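Local coordinates for sialidase domain-containing protein (Dyadobacter fermentans, PDB 5HX0) that is of unknown function but, as a six-bladed beta-propeller of the sialidase type, probably acts on or binds carbohydrate, at residues H238-D243 / L247-S252; E192-Y197 / E202-Y207. All blocks are in the same frame, centred on the assembly; numbering follows the deposited sequence.

Interaction 1 (H238-D243 / L247-S252); sequences HLLISD and LTWKYS
L239, I241, K250 and S252 pair antiparallel through three backbone hydrogen bonds: S252 N to L239 O at 2.8 Å, and I241 N to K250 O and K250 N to I241 O, the N-to-C directions of the short strands lying 134° apart. This is the outer hairpin of a propeller blade, and its turn carries an Asp box (BNR) signature, SxDxGxTW, running from S242 to W249.

S242 and W249, the first and last residues of the box, meet directly. S242 CB sits over one face of the indole, displaced somewhat toward the rim, 3.6 Å from the centroid of the six-membered ring. With OG anti to the backbone N (chi1 177°), the hydroxyl turns into the loop, 2.8 Å from T248 O, and also accepts a bond from G246 N. L240 CB comes in obliquely at W249 CE3, while W222 of strand 220-229 also meets the indole. T248 OG1 bonds to D244 OD2 and takes a proton from water 1, which in turn accepts from D243 N, so the turn is tied through side chains as well as backbone.

On the face of the sheet opposite L240 and Y251, I241 CD1 reaches S252 OG at 3.6 Å; that hydroxyl is itself bonded to G298 O.

Toward the open end of the hairpin, the Y251 side chain extends from its pairing with L240 to H238. H238 CB and L240 CD2 both approach its ring obliquely, and the planes of imidazole and phenol are inclined at 39°. H238 NE2 is taken by S236 OG, leaving ND1 to share a hydrogen bond of 2.9 Å with Y251 OH at the edge of the imidazole.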
ATOM      1  N   HIS A 238      18.268  -6.617  23.157  1.00 16.19           N
ATOM      2  CA  HIS A 238      17.607  -6.257  24.401  1.00 16.41           C
ATOM      3  C   HIS A 238      16.263  -6.971  24.432  1.00 19.33           C
ATOM      4  O   HIS A 238      15.605  -7.100  23.397  1.00 18.73           O
ATOM      5  CB  HIS A 238      17.451  -4.730  24.485  1.00 19.76           C
ATOM      6  CG  HIS A 238      18.748  -4.014  24.292  1.00 20.65           C
ATOM      7  ND1 HIS A 238      19.597  -3.731  25.341  1.00 19.09           N
ATOM      8  CD2 HIS A 238      19.398  -3.628  23.169  1.00 20.25           C
ATOM      9  CE1 HIS A 238      20.694  -3.157  24.877  1.00 25.00           C
ATOM     10  NE2 HIS A 238      20.603  -3.088  23.562  1.00 19.93           N
ATOM     11  N   LEU A 239      15.881  -7.470  25.604  1.00 16.25           N
ATOM     12  CA  LEU A 239      14.617  -8.182  25.755  1.00 16.59           C
ATOM     13  C   LEU A 239      13.503  -7.212  26.146  1.00 18.76           C
ATOM     14  O   LEU A 239      13.605  -6.517  27.165  1.00 24.04           O
ATOM     15  CB  LEU A 239      14.742  -9.281  26.806  1.00 15.11           C
ATOM     16  CG  LEU A 239      13.470 -10.083  27.112  1.00 17.94           C
ATOM     17  CD1 LEU A 239      13.012 -10.869  25.894  1.00 13.50           C
ATOM     18  CD2 LEU A 239      13.703 -11.010  28.295  1.00 21.17           C
ATOM     19  N   LEU A 240      12.442  -7.181  25.348  1.00 14.72           N
ATOM     20  CA  LEU A 240      11.196  -6.541  25.731  1.00 17.98           C
ATOM     21  C   LEU A 240      10.186  -7.599  26.152  1.00 20.83           C
ATOM     22  O   LEU A 240      10.213  -8.744  25.692  1.00 15.09           O
ATOM     23  CB  LEU A 240      10.595  -5.716  24.592  1.00 16.81           C
ATOM     24  CG  LEU A 240      11.485  -4.703  23.877  1.00 20.33           C
ATOM     25  CD1 LEU A 240      10.665  -3.907  22.888  1.00 13.08           C
ATOM     26  CD2 LEU A 240      12.166  -3.792  24.872  1.00 23.92           C
ATOM     27  N   ILE A 241       9.276  -7.195  27.020  1.00 19.00           N
ATOM     28  CA  ILE A 241       8.248  -8.081  27.536  1.00 16.80           C
ATOM     29  C   ILE A 241       6.913  -7.353  27.478  1.00 21.16           C
ATOM     30  O   ILE A 241       6.829  -6.173  27.836  1.00 20.43           O
ATOM     31  CB  ILE A 241       8.589  -8.510  28.975  1.00 23.60           C
ATOM     32  CG1 ILE A 241       9.825  -9.422  28.992  1.00 20.09           C
ATOM     33  CG2 ILE A 241       7.385  -9.085  29.627  1.00 28.34           C
ATOM     34  CD1 ILE A 241      10.195  -9.931  30.370  1.00 28.75           C
ATOM     35  N   SER A 242       5.871  -8.051  27.026  1.00 17.37           N
ATOM     36  CA  SER A 242       4.522  -7.509  27.019  1.00 14.69           C
ATOM     37  C   SER A 242       3.639  -8.340  27.940  1.00 20.03           C
ATOM     38  O   SER A 242       3.558  -9.559  27.783  1.00 18.81           O
ATOM     39  CB  SER A 242       3.918  -7.494  25.615  1.00 17.70           C
ATOM     40  OG  SER A 242       2.573  -7.017  25.704  1.00 18.20           O
ATOM     41  N   ASP A 243       2.952  -7.675  28.877  1.00 16.87           N
ATOM     42  CA  ASP A 243       1.973  -8.337  29.728  1.00 21.14           C
ATOM     43  C   ASP A 243       0.541  -8.068  29.295  1.00 22.46           C
ATOM     44  O   ASP A 243      -0.389  -8.398  30.038  1.00 22.46           O
ATOM     45  CB  ASP A 243       2.150  -7.912  31.190  1.00 33.13           C
ATOM     46  CG  ASP A 243       3.417  -8.466  31.801  1.00 43.46           C
ATOM     47  OD1 ASP A 243       3.556  -9.710  31.857  1.00 47.86           O
ATOM     48  OD2 ASP A 243       4.273  -7.659  32.214  1.00 47.77           O
ATOM     49  N   LEU A 247      -0.075  -5.113  23.327  1.00 19.30           N
ATOM     50  CA  LEU A 247      -0.485  -3.712  23.234  1.00 18.67           C
ATOM     51  C   LEU A 247       0.653  -2.780  23.631  1.00 18.16           C
ATOM     52  O   LEU A 247       0.868  -1.743  22.989  1.00 22.66           O
ATOM     53  CB  LEU A 247      -1.723  -3.454  24.100  1.00 17.08           C
ATOM     54  CG  LEU A 247      -2.991  -4.206  23.657  1.00 24.75           C
ATOM     55  CD1 LEU A 247      -4.152  -3.904  24.623  1.00 29.81           C
ATOM     56  CD2 LEU A 247      -3.400  -3.892  22.204  1.00 24.11           C
ATOM     57  N   THR A 248       1.421  -3.145  24.652  1.00 18.12           N
ATOM     58  CA  THR A 248       2.542  -2.327  25.101  1.00 20.03           C
ATOM     59  C   THR A 248       3.693  -3.233  25.505  1.00 18.71           C
ATOM     60  O   THR A 248       3.504  -4.412  25.800  1.00 21.58           O
ATOM     61  CB  THR A 248       2.181  -1.422  26.296  1.00 26.43           C
ATOM     62  OG1 THR A 248       1.969  -2.235  27.458  1.00 24.73           O
ATOM     63  CG2 THR A 248       0.915  -0.568  26.010  1.00 28.59           C
ATOM     64  N   TRP A 249       4.892  -2.651  25.550  1.00 17.55           N
ATOM     65  CA  TRP A 249       6.131  -3.364  25.825  1.00 20.96           C
ATOM     66  C   TRP A 249       6.911  -2.642  26.913  1.00 24.60           C
ATOM     67  O   TRP A 249       6.935  -1.412  26.951  1.00 20.67           O
ATOM     68  CB  TRP A 249       6.984  -3.464  24.546  1.00 18.75           C
ATOM     69  CG  TRP A 249       6.269  -4.197  23.448  1.00 19.15           C
ATOM     70  CD1 TRP A 249       5.457  -3.666  22.468  1.00 18.03           C
ATOM     71  CD2 TRP A 249       6.301  -5.609  23.229  1.00 18.58           C
ATOM     72  NE1 TRP A 249       4.982  -4.682  21.652  1.00 16.70           N
ATOM     73  CE2 TRP A 249       5.488  -5.880  22.102  1.00 17.99           C
ATOM     74  CE3 TRP A 249       6.937  -6.678  23.885  1.00 18.03           C
ATOM     75  CZ2 TRP A 249       5.297  -7.176  21.620  1.00 16.80           C
ATOM     76  CZ3 TRP A 249       6.742  -7.968  23.401  1.00 15.97           C
ATOM     77  CH2 TRP A 249       5.934  -8.200  22.281  1.00 14.33           C
ATOM     78  N   LYS A 250       7.563  -3.416  27.780  1.00 17.17           N
ATOM     79  CA  LYS A 250       8.469  -2.884  28.787  1.00 28.01           C
ATOM     80  C   LYS A 250       9.861  -3.470  28.586  1.00 25.36           C
ATOM     81  O   LYS A 250      10.010  -4.670  28.332  1.00 22.25           O
ATOM     82  CB  LYS A 250       7.979  -3.204  30.206  1.00 32.42           C
ATOM     83  CG  LYS A 250       6.960  -2.223  30.772  1.00 50.64           C
ATOM     84  CD  LYS A 250       5.612  -2.314  30.096  1.00 62.87           C
ATOM     85  CE  LYS A 250       4.787  -1.061  30.364  1.00 66.71           C
ATOM     86  NZ  LYS A 250       3.635  -0.955  29.421  1.00 64.08           N
ATOM     87  N   TYR A 251      10.877  -2.614  28.701  1.00 20.76           N
ATOM     88  CA  TYR A 251      12.262  -3.066  28.669  1.00 19.29           C
ATOM     89  C   TYR A 251      12.552  -3.980  29.854  1.00 26.22           C
ATOM     90  O   TYR A 251      12.260  -3.639  30.998  1.00 26.48           O
ATOM     91  CB  TYR A 251      13.194  -1.855  28.699  1.00 19.93           C
ATOM     92  CG  TYR A 251      14.649  -2.196  28.516  1.00 19.31           C
ATOM     93  CD1 TYR A 251      15.456  -2.532  29.614  1.00 22.98           C
ATOM     94  CD2 TYR A 251      15.232  -2.183  27.255  1.00 17.73           C
ATOM     95  CE1 TYR A 251      16.796  -2.855  29.450  1.00 23.80           C
ATOM     96  CE2 TYR A 251      16.573  -2.498  27.085  1.00 20.11           C
ATOM     97  CZ  TYR A 251      17.343  -2.838  28.174  1.00 19.67           C
ATOM     98  OH  TYR A 251      18.666  -3.158  27.997  1.00 21.63           O
ATOM     99  N   SER A 252      13.131  -5.146  29.589  1.00 22.49           N
ATOM    100  CA  SER A 252      13.477  -6.071  30.657  1.00 19.96           C
ATOM    101  C   SER A 252      14.974  -6.077  30.939  1.00 25.33           C
ATOM    102  O   SER A 252      15.384  -5.794  32.067  1.00 29.56           O
ATOM    103  CB  SER A 252      12.989  -7.488  30.335  1.00 19.13           C
ATOM    104  OG  SER A 252      13.291  -8.360  31.417  1.00 22.46           O
TER
HETATM  105  O   HOH W   1       3.025  -4.779  28.856  1.00 22.89           O

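Interaction 2 (E192-Y197 / E202-Y207); sequences EPEINY and EKLPAY
The long loop that carries the chain from one propeller blade to the next, between strands 183-186 and 213-214, doubles back on itself here, and the two arms meet at a single backbone bridge between Y197 and K203. Its one direct hydrogen bond runs from L204 N to N196 O, 3.2 Å long, with the donor tilted 30° from the carbonyl plane. Beside it Y197 CA makes a CA-H...O contact with E202 O at 3.1 Å, and the same carbonyl oxygen lies at the edge of the Y197 ring.

On the outer side of the bridge Y197 and K203 run side by side, pointing the same way, with K203 CG 3.7 Å from Y197 CE1. K156, from outside the two arms, makes a cation-pi contact with this tyrosine.

The inner side belongs to L204 and E194. L204 crosses E194 obliquely, setting CD2 3.6 Å from E194 CD, while its CB packs near E194 CG. A bend in the glutamate chain (chi2 66°) turns the carboxylate along the chain to N196, whose backbone N-H is accepted by the anti lone pair of OE2, with N196 N 2.9 Å from E194 OE2. The other oxygen, OE1, accepts from T227 N on strand 220-229 and from water 2, at 2.7 Å. This water continues to Y207 OH at 2.8 Å, the tyrosine ring itself being packed edge-to-face against F167 and its side chain bordering a tetraethylene glycol probably from the crystallisation liquor.

At least three bonds grip the E194 carboxylate, and the leucine methyl lies against it. Held in a definite orientation, the carboxylate ties the loop to strand 220-229 and, through one water, helps place the Y207 hydroxyl.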
ATOM      1  N   GLU A 192      16.284   2.908  25.595  1.00 24.75           N
ATOM      2  CA  GLU A 192      17.406   3.795  25.903  1.00 32.22           C
ATOM      3  C   GLU A 192      18.672   3.526  25.096  1.00 24.75           C
ATOM      4  O   GLU A 192      19.321   4.499  24.685  1.00 26.19           O
ATOM      5  CB  GLU A 192      17.702   3.722  27.412  1.00 47.99           C
ATOM      6  CG  GLU A 192      18.741   4.721  27.913  1.00 68.02           C
ATOM      7  CD  GLU A 192      19.054   4.553  29.398  1.00 87.38           C
ATOM      8  OE1 GLU A 192      18.558   3.580  30.012  1.00 93.75           O
ATOM      9  OE2 GLU A 192      19.796   5.397  29.953  1.00 91.67           O
ATOM     10  N   PRO A 193      19.087   2.284  24.835  1.00 24.43           N
ATOM     11  CA  PRO A 193      20.325   2.086  24.056  1.00 24.29           C
ATOM     12  C   PRO A 193      20.271   2.612  22.631  1.00 23.02           C
ATOM     13  O   PRO A 193      21.330   2.883  22.057  1.00 24.48           O
ATOM     14  CB  PRO A 193      20.506   0.562  24.073  1.00 26.29           C
ATOM     15  CG  PRO A 193      19.813   0.133  25.330  1.00 29.05           C
ATOM     16  CD  PRO A 193      18.608   1.016  25.418  1.00 20.88           C
ATOM     17  N   GLU A 194      19.089   2.760  22.041  1.00 18.58           N
ATOM     18  CA  GLU A 194      18.951   3.156  20.639  1.00 19.34           C
ATOM     19  C   GLU A 194      19.229   4.647  20.460  1.00 19.58           C
ATOM     20  O   GLU A 194      18.579   5.481  21.093  1.00 24.43           O
ATOM     21  CB  GLU A 194      17.535   2.830  20.151  1.00 18.38           C
ATOM     22  CG  GLU A 194      17.170   3.418  18.795  1.00 15.86           C
ATOM     23  CD  GLU A 194      18.000   2.796  17.671  1.00 25.11           C
ATOM     24  OE1 GLU A 194      17.960   1.554  17.530  1.00 23.38           O
ATOM     25  OE2 GLU A 194      18.707   3.535  16.951  1.00 24.06           O
ATOM     26  N   ILE A 195      20.145   4.985  19.553  1.00 22.84           N
ATOM     27  CA  ILE A 195      20.519   6.384  19.378  1.00 23.27           C
ATOM     28  C   ILE A 195      19.749   7.123  18.293  1.00 24.28           C
ATOM     29  O   ILE A 195      19.773   8.359  18.285  1.00 21.42           O
ATOM     30  CB  ILE A 195      22.013   6.542  19.042  1.00 20.80           C
ATOM     31  CG1 ILE A 195      22.284   5.996  17.632  1.00 24.33           C
ATOM     32  CG2 ILE A 195      22.891   5.903  20.150  1.00 22.34           C
ATOM     33  CD1 ILE A 195      23.720   6.107  17.184  1.00 25.08           C
ATOM     34  N   ASN A 196      19.096   6.418  17.371  1.00 21.83           N
ATOM     35  CA  ASN A 196      18.558   7.070  16.180  1.00 21.63           C
ATOM     36  C   ASN A 196      17.214   7.752  16.437  1.00 18.11           C
ATOM     37  O   ASN A 196      16.467   7.401  17.359  1.00 21.86           O
ATOM     38  CB  ASN A 196      18.379   6.063  15.045  1.00 18.72           C
ATOM     39  CG  ASN A 196      19.683   5.611  14.474  1.00 27.39           C
ATOM     40  OD1 ASN A 196      19.998   4.423  14.485  1.00 37.74           O
ATOM     41  ND2 ASN A 196      20.466   6.556  13.987  1.00 20.75           N
ATOM     42  N   TYR A 197      16.928   8.750  15.595  1.00 18.82           N
ATOM     43  CA  TYR A 197      15.594   9.293  15.377  1.00 20.36           C
ATOM     44  C   TYR A 197      15.044   8.768  14.055  1.00 19.70           C
ATOM     45  O   TYR A 197      15.802   8.486  13.124  1.00 20.63           O
ATOM     46  CB  TYR A 197      15.620  10.831  15.349  1.00 23.59           C
ATOM     47  CG  TYR A 197      15.997  11.423  16.693  1.00 22.65           C
ATOM     48  CD1 TYR A 197      15.026  11.654  17.661  1.00 29.85           C
ATOM     49  CD2 TYR A 197      17.316  11.716  17.001  1.00 25.47           C
ATOM     50  CE1 TYR A 197      15.351  12.167  18.908  1.00 31.82           C
ATOM     51  CE2 TYR A 197      17.659  12.237  18.253  1.00 33.61           C
ATOM     52  CZ  TYR A 197      16.666  12.460  19.197  1.00 36.04           C
ATOM     53  OH  TYR A 197      16.975  12.976  20.438  1.00 43.89           O
ATOM     54  N   GLU A 202      10.926  11.367  15.391  1.00 23.01           N
ATOM     55  CA  GLU A 202      10.590  10.719  16.649  1.00 19.34           C
ATOM     56  C   GLU A 202      11.774   9.882  17.118  1.00 25.64           C
ATOM     57  O   GLU A 202      12.603   9.449  16.315  1.00 22.30           O
ATOM     58  CB  GLU A 202       9.359   9.826  16.483  1.00 28.01           C
ATOM     59  CG  GLU A 202       8.184  10.496  15.782  1.00 45.39           C
ATOM     60  CD  GLU A 202       7.258  11.213  16.752  1.00 64.39           C
ATOM     61  OE1 GLU A 202       7.002  10.662  17.847  1.00 67.97           O
ATOM     62  OE2 GLU A 202       6.791  12.330  16.423  1.00 71.03           O
ATOM     63  N   LYS A 203      11.845   9.639  18.426  1.00 19.61           N
ATOM     64  CA  LYS A 203      12.812   8.655  18.902  1.00 22.87           C
ATOM     65  C   LYS A 203      12.446   7.291  18.330  1.00 22.66           C
ATOM     66  O   LYS A 203      11.273   6.906  18.308  1.00 21.06           O
ATOM     67  CB  LYS A 203      12.846   8.615  20.427  1.00 25.43           C
ATOM     68  CG  LYS A 203      13.451   9.899  21.047  1.00 33.08           C
ATOM     69  CD  LYS A 203      13.919   9.673  22.482  1.00 49.21           C
ATOM     70  CE  LYS A 203      12.755   9.353  23.408  1.00 58.79           C
ATOM     71  NZ  LYS A 203      11.897  10.542  23.670  1.00 66.45           N
ATOM     72  N   LEU A 204      13.448   6.566  17.851  1.00 17.92           N
ATOM     73  CA  LEU A 204      13.176   5.398  16.997  1.00 19.03           C
ATOM     74  C   LEU A 204      12.507   4.263  17.770  1.00 14.87           C
ATOM     75  O   LEU A 204      13.107   3.728  18.712  1.00 15.20           O
ATOM     76  CB  LEU A 204      14.468   4.900  16.355  1.00 18.37           C
ATOM     77  CG  LEU A 204      14.267   3.888  15.217  1.00 16.15           C
ATOM     78  CD1 LEU A 204      14.513   4.547  13.879  1.00 17.14           C
ATOM     79  CD2 LEU A 204      15.164   2.651  15.399  1.00 18.24           C
ATOM     80  N   PRO A 205      11.303   3.834  17.385  1.00 16.95           N
ATOM     81  CA  PRO A 205      10.702   2.641  18.008  1.00 15.08           C
ATOM     82  C   PRO A 205      11.544   1.394  17.761  1.00 16.69           C
ATOM     83  O   PRO A 205      12.069   1.186  16.665  1.00 14.33           O
ATOM     84  CB  PRO A 205       9.341   2.529  17.307  1.00 14.03           C
ATOM     85  CG  PRO A 205       9.081   3.909  16.705  1.00 17.36           C
ATOM     86  CD  PRO A 205      10.448   4.395  16.323  1.00 16.19           C
ATOM     87  N   ALA A 206      11.626   0.536  18.778  1.00 15.26           N
ATOM     88  CA  ALA A 206      12.368  -0.715  18.632  1.00 15.76           C
ATOM     89  C   ALA A 206      11.728  -1.629  17.571  1.00 16.17           C
ATOM     90  O   ALA A 206      10.577  -1.465  17.178  1.00 14.91           O
ATOM     91  CB  ALA A 206      12.444  -1.442  19.978  1.00 12.68           C
ATOM     92  N   TYR A 207      12.484  -2.644  17.149  1.00 12.44           N
ATOM     93  CA  TYR A 207      12.143  -3.440  15.964  1.00 14.46           C
ATOM     94  C   TYR A 207      13.059  -4.660  15.957  1.00 13.85           C
ATOM     95  O   TYR A 207      14.108  -4.663  16.606  1.00 14.33           O
ATOM     96  CB  TYR A 207      12.351  -2.637  14.658  1.00  9.99           C
ATOM     97  CG  TYR A 207      13.830  -2.370  14.468  1.00 13.34           C
ATOM     98  CD1 TYR A 207      14.438  -1.319  15.135  1.00 13.65           C
ATOM     99  CD2 TYR A 207      14.643  -3.240  13.709  1.00 12.32           C
ATOM    100  CE1 TYR A 207      15.799  -1.100  15.039  1.00 17.52           C
ATOM    101  CE2 TYR A 207      16.004  -3.033  13.611  1.00 14.87           C
ATOM    102  CZ  TYR A 207      16.583  -1.960  14.285  1.00 15.35           C
ATOM    103  OH  TYR A 207      17.944  -1.734  14.224  1.00 15.51           O
TER
HETATM  104  O   HOH W   2      18.699   0.858  15.007  1.00 21.30           O

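In the fold
From the N terminus, the chain completes the blade ending in strand 183-186 and enters the connecting loop, where interaction 2 closes a short turn over residues 198-201. It then passes through strands 213-214 and 220-229 of the next blade before interaction 1 closes the hairpin between strands 234-242 and 250-256. The two contacts follow in series, neither nesting nor crossing, with centres about 15 Å apart. They nevertheless touch: P193 CG packs on H238 CE1 at 3.4 Å, and A206 CB faces L240 CD1 at 4.2 Å. Both arms of the inter-blade loop thus rest against strand 234-242, the first strand of that hairpin.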